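Side-chain contacts in hydrolase family protein (Deinococcus radiodurans R1, PDB 3CNH), which is a haloacid dehalogenase-superfamily hydrolase that probably acts as a phosphatase and binds a sodium ion: residues Ser135-Met140 with Pro144-Leu149; Leu149-Ala154 with Arg175-His180. One frame throughout, in Å; residues are numbered along the deposited sequence.

Overall arrangement
Both contacts belong to the Rossmann-like core of a haloacid dehalogenase fold, and both use helix 144-154, with Leu149 common to the two residue ranges. Interaction 1 packs the first half of this helix against the loop that leads into it and lies near the surface, with Met146 its one buried member. Interaction 2 is smaller but more deeply covered: the second half of the helix meets the turn between helix 168-176 and edge strand 180-183. Both are apolar; interaction 1 sets Leu137 and Val139 against Leu149 and selenomethionine Met146, interaction 2 sets Leu151 against selenomethionine Met179 and Val177. Backbone carbonyls also meet Met146. The centres lie about 10 Å apart, joined where Tyr147 and Arg148 pack on Val177.

Interaction 1 of 2, residues Ser135-Met140 with Pro144-Leu149; sequences SALGVM and PAMYRL
In the crossover of the haloacid dehalogenase fold that leaves edge strand 131-133 and returns through helix 144-154, Leu137 and Val139 pack against Met146 and Leu149. The short helix 134-137 ends at Gly138, whose positive phi (77°) turns the chain into an extended run over the first turns of the following helix. Leu137 and Leu149 meet at an oblique angle: methyl CD2 of Leu149 sits against the whole Leu137 side chain, 3.9 Å from Leu137 CB and 3.9 Å from Leu137 CD1. The same Leu149 methyl is 4.0 Å from Val139 CG2, so one branch of Leu149 serves both partners. Val139 CG2 in turn reaches the selenium of selenomethionine Met146 at 4.0 Å, and Leu137 CD1 approaches that SE at 4.2 Å.

Met146 leaves its helix with CG trans to the backbone N (chi1 172°), then bends at chi2 (62°) and again at chi3, so that SE meets Val139 CG2 and CE reaches the Val139 carbonyl. Nearer its root, Met146 CB lies 3.9 Å from Met140 O. The Met146 side chain also touches Leu107 of strand 103-108, tying the contact to the sheet. The CB of Met140 points away from the helix, and its side chain touches Leu52 and Asn109. Met140 directly precedes Lys141, whose place in the sequence is consistent with the motif III lysine of the superfamily. At the far end of the Met146 side chain, methyl CE touches Val139 O at 3.7 Å.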
loop_
_atom_site.group_PDB
_atom_site.type_symbol
_atom_site.label_atom_id
_atom_site.label_comp_id
_atom_site.label_asym_id
_atom_site.label_seq_id
_atom_site.Cartn_x
_atom_site.Cartn_y
_atom_site.Cartn_z
ATOM N N SER A 135 7.225 -1.435 -5.584
ATOM C CA SER A 135 8.698 -1.555 -5.438
ATOM C C SER A 135 9.220 -2.853 -6.022
ATOM O O SER A 135 10.399 -2.987 -6.314
ATOM C CB SER A 135 9.124 -1.339 -3.997
ATOM O OG SER A 135 8.449 -2.221 -3.111
ATOM N N ALA A 136 8.321 -3.812 -6.189
ATOM C CA ALA A 136 8.684 -5.068 -6.842
ATOM C C ALA A 136 8.513 -5.018 -8.361
ATOM O O ALA A 136 9.275 -5.618 -9.095
ATOM C CB ALA A 136 7.845 -6.231 -6.262
ATOM N N LEU A 137 7.473 -4.306 -8.801
ATOM C CA LEU A 137 7.032 -4.312 -10.198
ATOM C C LEU A 137 7.488 -3.149 -11.040
ATOM O O LEU A 137 7.437 -3.204 -12.269
ATOM C CB LEU A 137 5.510 -4.402 -10.257
ATOM C CG LEU A 137 4.999 -5.738 -9.682
ATOM C CD1 LEU A 137 3.459 -5.759 -9.622
ATOM C CD2 LEU A 137 5.499 -6.971 -10.436
ATOM N N GLY A 138 7.920 -2.081 -10.385
ATOM C CA GLY A 138 8.437 -0.924 -11.139
ATOM C C GLY A 138 7.409 -0.007 -11.786
ATOM O O GLY A 138 7.747 0.853 -12.603
ATOM N N VAL A 139 6.171 -0.183 -11.374
ATOM C CA VAL A 139 5.032 0.690 -11.759
ATOM C C VAL A 139 4.202 0.878 -10.501
ATOM O O VAL A 139 4.311 0.097 -9.564
ATOM C CB VAL A 139 4.158 0.168 -12.954
ATOM C CG1 VAL A 139 4.897 0.393 -14.291
ATOM C CG2 VAL A 139 3.843 -1.276 -12.740
HETATM N N MSE A 140 3.398 1.931 -10.479
HETATM C CA MSE A 140 2.614 2.294 -9.296
HETATM C C MSE A 140 1.190 2.704 -9.663
HETATM O O MSE A 140 0.925 3.202 -10.748
HETATM C CB MSE A 140 3.292 3.459 -8.539
HETATM C CG MSE A 140 3.172 4.711 -9.302
HETATM SE SE MSE A 140 3.873 6.262 -8.291
HETATM C CE MSE A 140 5.481 5.800 -8.415
ATOM N N PRO A 144 -2.765 3.011 -15.159
ATOM C CA PRO A 144 -3.571 1.891 -15.643
ATOM C C PRO A 144 -2.739 0.610 -15.820
ATOM O O PRO A 144 -3.246 -0.494 -15.649
ATOM C CB PRO A 144 -4.085 2.397 -16.993
ATOM C CG PRO A 144 -4.103 3.910 -16.824
ATOM C CD PRO A 144 -2.942 4.233 -15.957
ATOM N N ALA A 145 -1.463 0.787 -16.172
ATOM C CA ALA A 145 -0.579 -0.383 -16.385
ATOM C C ALA A 145 -0.431 -1.239 -15.123
ATOM O O ALA A 145 -0.206 -2.456 -15.202
ATOM C CB ALA A 145 0.809 0.059 -16.868
HETATM N N MSE A 146 -0.511 -0.613 -13.956
HETATM C CA MSE A 146 -0.364 -1.387 -12.693
HETATM C C MSE A 146 -1.536 -2.352 -12.534
HETATM O O MSE A 146 -1.384 -3.510 -12.145
HETATM C CB MSE A 146 -0.315 -0.450 -11.512
HETATM C CG MSE A 146 -0.341 -1.050 -10.188
HETATM SE SE MSE A 146 1.222 -2.215 -9.898
HETATM C CE MSE A 146 1.578 -1.794 -7.974
ATOM N N TYR A 147 -2.721 -1.833 -12.807
ATOM C CA TYR A 147 -3.938 -2.646 -12.671
ATOM C C TYR A 147 -3.893 -3.814 -13.657
ATOM O O TYR A 147 -4.192 -4.968 -13.317
ATOM C CB TYR A 147 -5.214 -1.783 -12.837
ATOM C CG TYR A 147 -5.345 -0.752 -11.765
ATOM C CD1 TYR A 147 -5.725 -1.089 -10.491
ATOM C CD2 TYR A 147 -4.943 0.581 -11.997
ATOM C CE1 TYR A 147 -5.787 -0.135 -9.483
ATOM C CE2 TYR A 147 -5.022 1.527 -10.991
ATOM C CZ TYR A 147 -5.437 1.173 -9.752
ATOM O OH TYR A 147 -5.479 2.143 -8.770
ATOM N N ARG A 148 -3.512 -3.497 -14.876
ATOM C CA ARG A 148 -3.430 -4.507 -15.938
ATOM C C ARG A 148 -2.394 -5.575 -15.580
ATOM O O ARG A 148 -2.579 -6.750 -15.823
ATOM C CB ARG A 148 -3.156 -3.872 -17.312
ATOM C CG ARG A 148 -4.307 -2.950 -17.765
ATOM C CD ARG A 148 -4.258 -2.519 -19.225
ATOM N NE ARG A 148 -5.589 -2.071 -19.646
ATOM C CZ ARG A 148 -5.923 -0.800 -19.829
ATOM N NH1 ARG A 148 -5.017 0.152 -19.727
ATOM N NH2 ARG A 148 -7.155 -0.494 -20.184
ATOM N N LEU A 149 -1.307 -5.130 -14.978
ATOM C CA LEU A 149 -0.227 -6.068 -14.590
ATOM C C LEU A 149 -0.728 -7.025 -13.515
ATOM O O LEU A 149 -0.515 -8.245 -13.543
ATOM C CB LEU A 149 0.995 -5.286 -14.129
ATOM C CG LEU A 149 2.213 -6.122 -13.757
ATOM C CD1 LEU A 149 2.587 -7.196 -14.819
ATOM C CD2 LEU A 149 3.368 -5.134 -13.445
#

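Interaction 2 of 2, residues Leu149-Ala154 with Arg175-His180; sequences LGLTLA and RAVGMH
Leu151, the residue most covered here, meets Met179 and, more loosely, methyl CG2 of Val177 where helix 144-154 meets the turn after helix 168-176, on one face of the haloacid dehalogenase Rossmann-like sheet. Its partners lie in the turn that follows helix 168-176, in the beta-alpha-beta unit joining strands 161-165 and 180-183. That helix closes in a Schellman motif: Gly178, with positive phi (103°), bonds back into the last turn, its N 3.0 Å from Arg175 O. The CB atoms of Val177 and Met179, on either side of Gly178 in sequence, both point toward the helix of Leu151.

Leu151 and selenomethionine Met179 run past one another in opposite directions, and both prongs of the leucine take part. Met179 CG lies against Leu151 CD1 at 3.8 Å and against Leu151 CD2 at 4.1 Å. The Met179 chain is extended through chi2 and folds only at chi3 (80°), which brings its terminal methyl back beside the leucine. Phe8 of strand 6-9 and Ala161 of strand 161-165 touch both side chains, making the pair part of the helix-sheet core. Val177 CG2 stays 4.4 Å from Leu151 CD1. The bent tail of Met179 ends with CE 4.1 Å from Leu151 CD2.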
loop_
_atom_site.group_PDB
_atom_site.type_symbol
_atom_site.label_atom_id
_atom_site.label_comp_id
_atom_site.label_asym_id
_atom_site.label_seq_id
_atom_site.Cartn_x
_atom_site.Cartn_y
_atom_site.Cartn_z
ATOM N N LEU A 149 -1.307 -5.130 -14.978
ATOM C CA LEU A 149 -0.227 -6.068 -14.590
ATOM C C LEU A 149 -0.728 -7.025 -13.515
ATOM O O LEU A 149 -0.515 -8.245 -13.543
ATOM C CB LEU A 149 0.995 -5.286 -14.129
ATOM C CG LEU A 149 2.213 -6.122 -13.757
ATOM C CD1 LEU A 149 2.587 -7.196 -14.819
ATOM C CD2 LEU A 149 3.368 -5.134 -13.445
ATOM N N GLY A 150 -1.494 -6.486 -12.591
ATOM C CA GLY A 150 -2.029 -7.301 -11.492
ATOM C C GLY A 150 -2.941 -8.401 -12.044
ATOM O O GLY A 150 -2.872 -9.572 -11.667
ATOM N N LEU A 151 -3.795 -7.986 -12.972
ATOM C CA LEU A 151 -4.711 -8.900 -13.640
ATOM C C LEU A 151 -3.943 -9.989 -14.401
ATOM O O LEU A 151 -4.294 -11.186 -14.375
ATOM C CB LEU A 151 -5.632 -8.149 -14.617
ATOM C CG LEU A 151 -6.656 -7.244 -13.936
ATOM C CD1 LEU A 151 -7.402 -6.420 -14.988
ATOM C CD2 LEU A 151 -7.644 -8.025 -13.020
ATOM N N THR A 152 -2.907 -9.561 -15.084
ATOM C CA THR A 152 -2.072 -10.471 -15.876
ATOM C C THR A 152 -1.372 -11.513 -14.987
ATOM O O THR A 152 -1.317 -12.700 -15.303
ATOM C CB THR A 152 -1.036 -9.711 -16.711
ATOM O OG1 THR A 152 -1.722 -8.865 -17.652
ATOM C CG2 THR A 152 -0.132 -10.692 -17.487
ATOM N N LEU A 153 -0.891 -11.054 -13.839
ATOM C CA LEU A 153 -0.163 -11.958 -12.911
ATOM C C LEU A 153 -1.115 -12.933 -12.267
ATOM O O LEU A 153 -0.796 -14.113 -12.082
ATOM C CB LEU A 153 0.661 -11.178 -11.877
ATOM C CG LEU A 153 1.791 -10.335 -12.497
ATOM C CD1 LEU A 153 2.354 -9.429 -11.411
ATOM C CD2 LEU A 153 2.847 -11.265 -13.108
ATOM N N ALA A 154 -2.294 -12.441 -11.919
ATOM C CA ALA A 154 -3.320 -13.316 -11.283
ATOM C C ALA A 154 -4.056 -14.196 -12.276
ATOM O O ALA A 154 -4.700 -15.195 -11.912
ATOM C CB ALA A 154 -4.335 -12.464 -10.471
ATOM N N ARG A 175 -11.552 0.792 -12.471
ATOM C CA ARG A 175 -12.763 0.616 -13.285
ATOM C C ARG A 175 -12.500 0.910 -14.768
ATOM O O ARG A 175 -13.131 0.302 -15.654
ATOM C CB ARG A 175 -13.891 1.494 -12.780
ATOM C CG ARG A 175 -14.368 1.071 -11.395
ATOM C CD ARG A 175 -15.384 2.058 -10.894
ATOM N NE ARG A 175 -15.997 1.552 -9.677
ATOM C CZ ARG A 175 -16.587 2.317 -8.784
ATOM N NH1 ARG A 175 -16.605 3.624 -8.937
ATOM N NH2 ARG A 175 -17.094 1.767 -7.700
ATOM N N ALA A 176 -11.558 1.807 -15.012
ATOM C CA ALA A 176 -11.253 2.239 -16.394
ATOM C C ALA A 176 -10.598 1.119 -17.188
ATOM O O ALA A 176 -10.621 1.148 -18.421
ATOM C CB ALA A 176 -10.358 3.511 -16.432
ATOM N N VAL A 177 -10.009 0.155 -16.487
ATOM C CA VAL A 177 -9.392 -1.023 -17.164
ATOM C C VAL A 177 -10.346 -2.210 -17.195
ATOM O O VAL A 177 -10.040 -3.283 -17.713
ATOM C CB VAL A 177 -8.010 -1.445 -16.609
ATOM C CG1 VAL A 177 -7.039 -0.202 -16.593
ATOM C CG2 VAL A 177 -8.108 -2.133 -15.250
ATOM N N GLY A 178 -11.531 -1.980 -16.646
ATOM C CA GLY A 178 -12.600 -2.975 -16.655
ATOM C C GLY A 178 -12.866 -3.751 -15.384
ATOM O O GLY A 178 -13.701 -4.647 -15.355
HETATM N N MSE A 179 -12.128 -3.439 -14.347
HETATM C CA MSE A 179 -12.286 -4.111 -13.045
HETATM C C MSE A 179 -13.477 -3.560 -12.283
HETATM O O MSE A 179 -13.911 -2.427 -12.505
HETATM C CB MSE A 179 -11.041 -3.910 -12.138
HETATM C CG MSE A 179 -9.788 -4.562 -12.669
HETATM SE SE MSE A 179 -8.298 -4.037 -11.599
HETATM C CE MSE A 179 -8.489 -5.166 -10.137
ATOM N N HIS A 180 -14.023 -4.393 -11.405
ATOM C CA HIS A 180 -14.912 -3.857 -10.398
ATOM C C HIS A 180 -14.028 -3.197 -9.359
ATOM O O HIS A 180 -12.850 -3.498 -9.230
ATOM C CB HIS A 180 -15.718 -4.944 -9.738
ATOM C CG HIS A 180 -16.644 -5.628 -10.680
ATOM N ND1 HIS A 180 -17.810 -5.040 -11.121
ATOM C CD2 HIS A 180 -16.580 -6.845 -11.274
ATOM C CE1 HIS A 180 -18.426 -5.868 -11.950
ATOM N NE2 HIS A 180 -17.697 -6.964 -12.069
#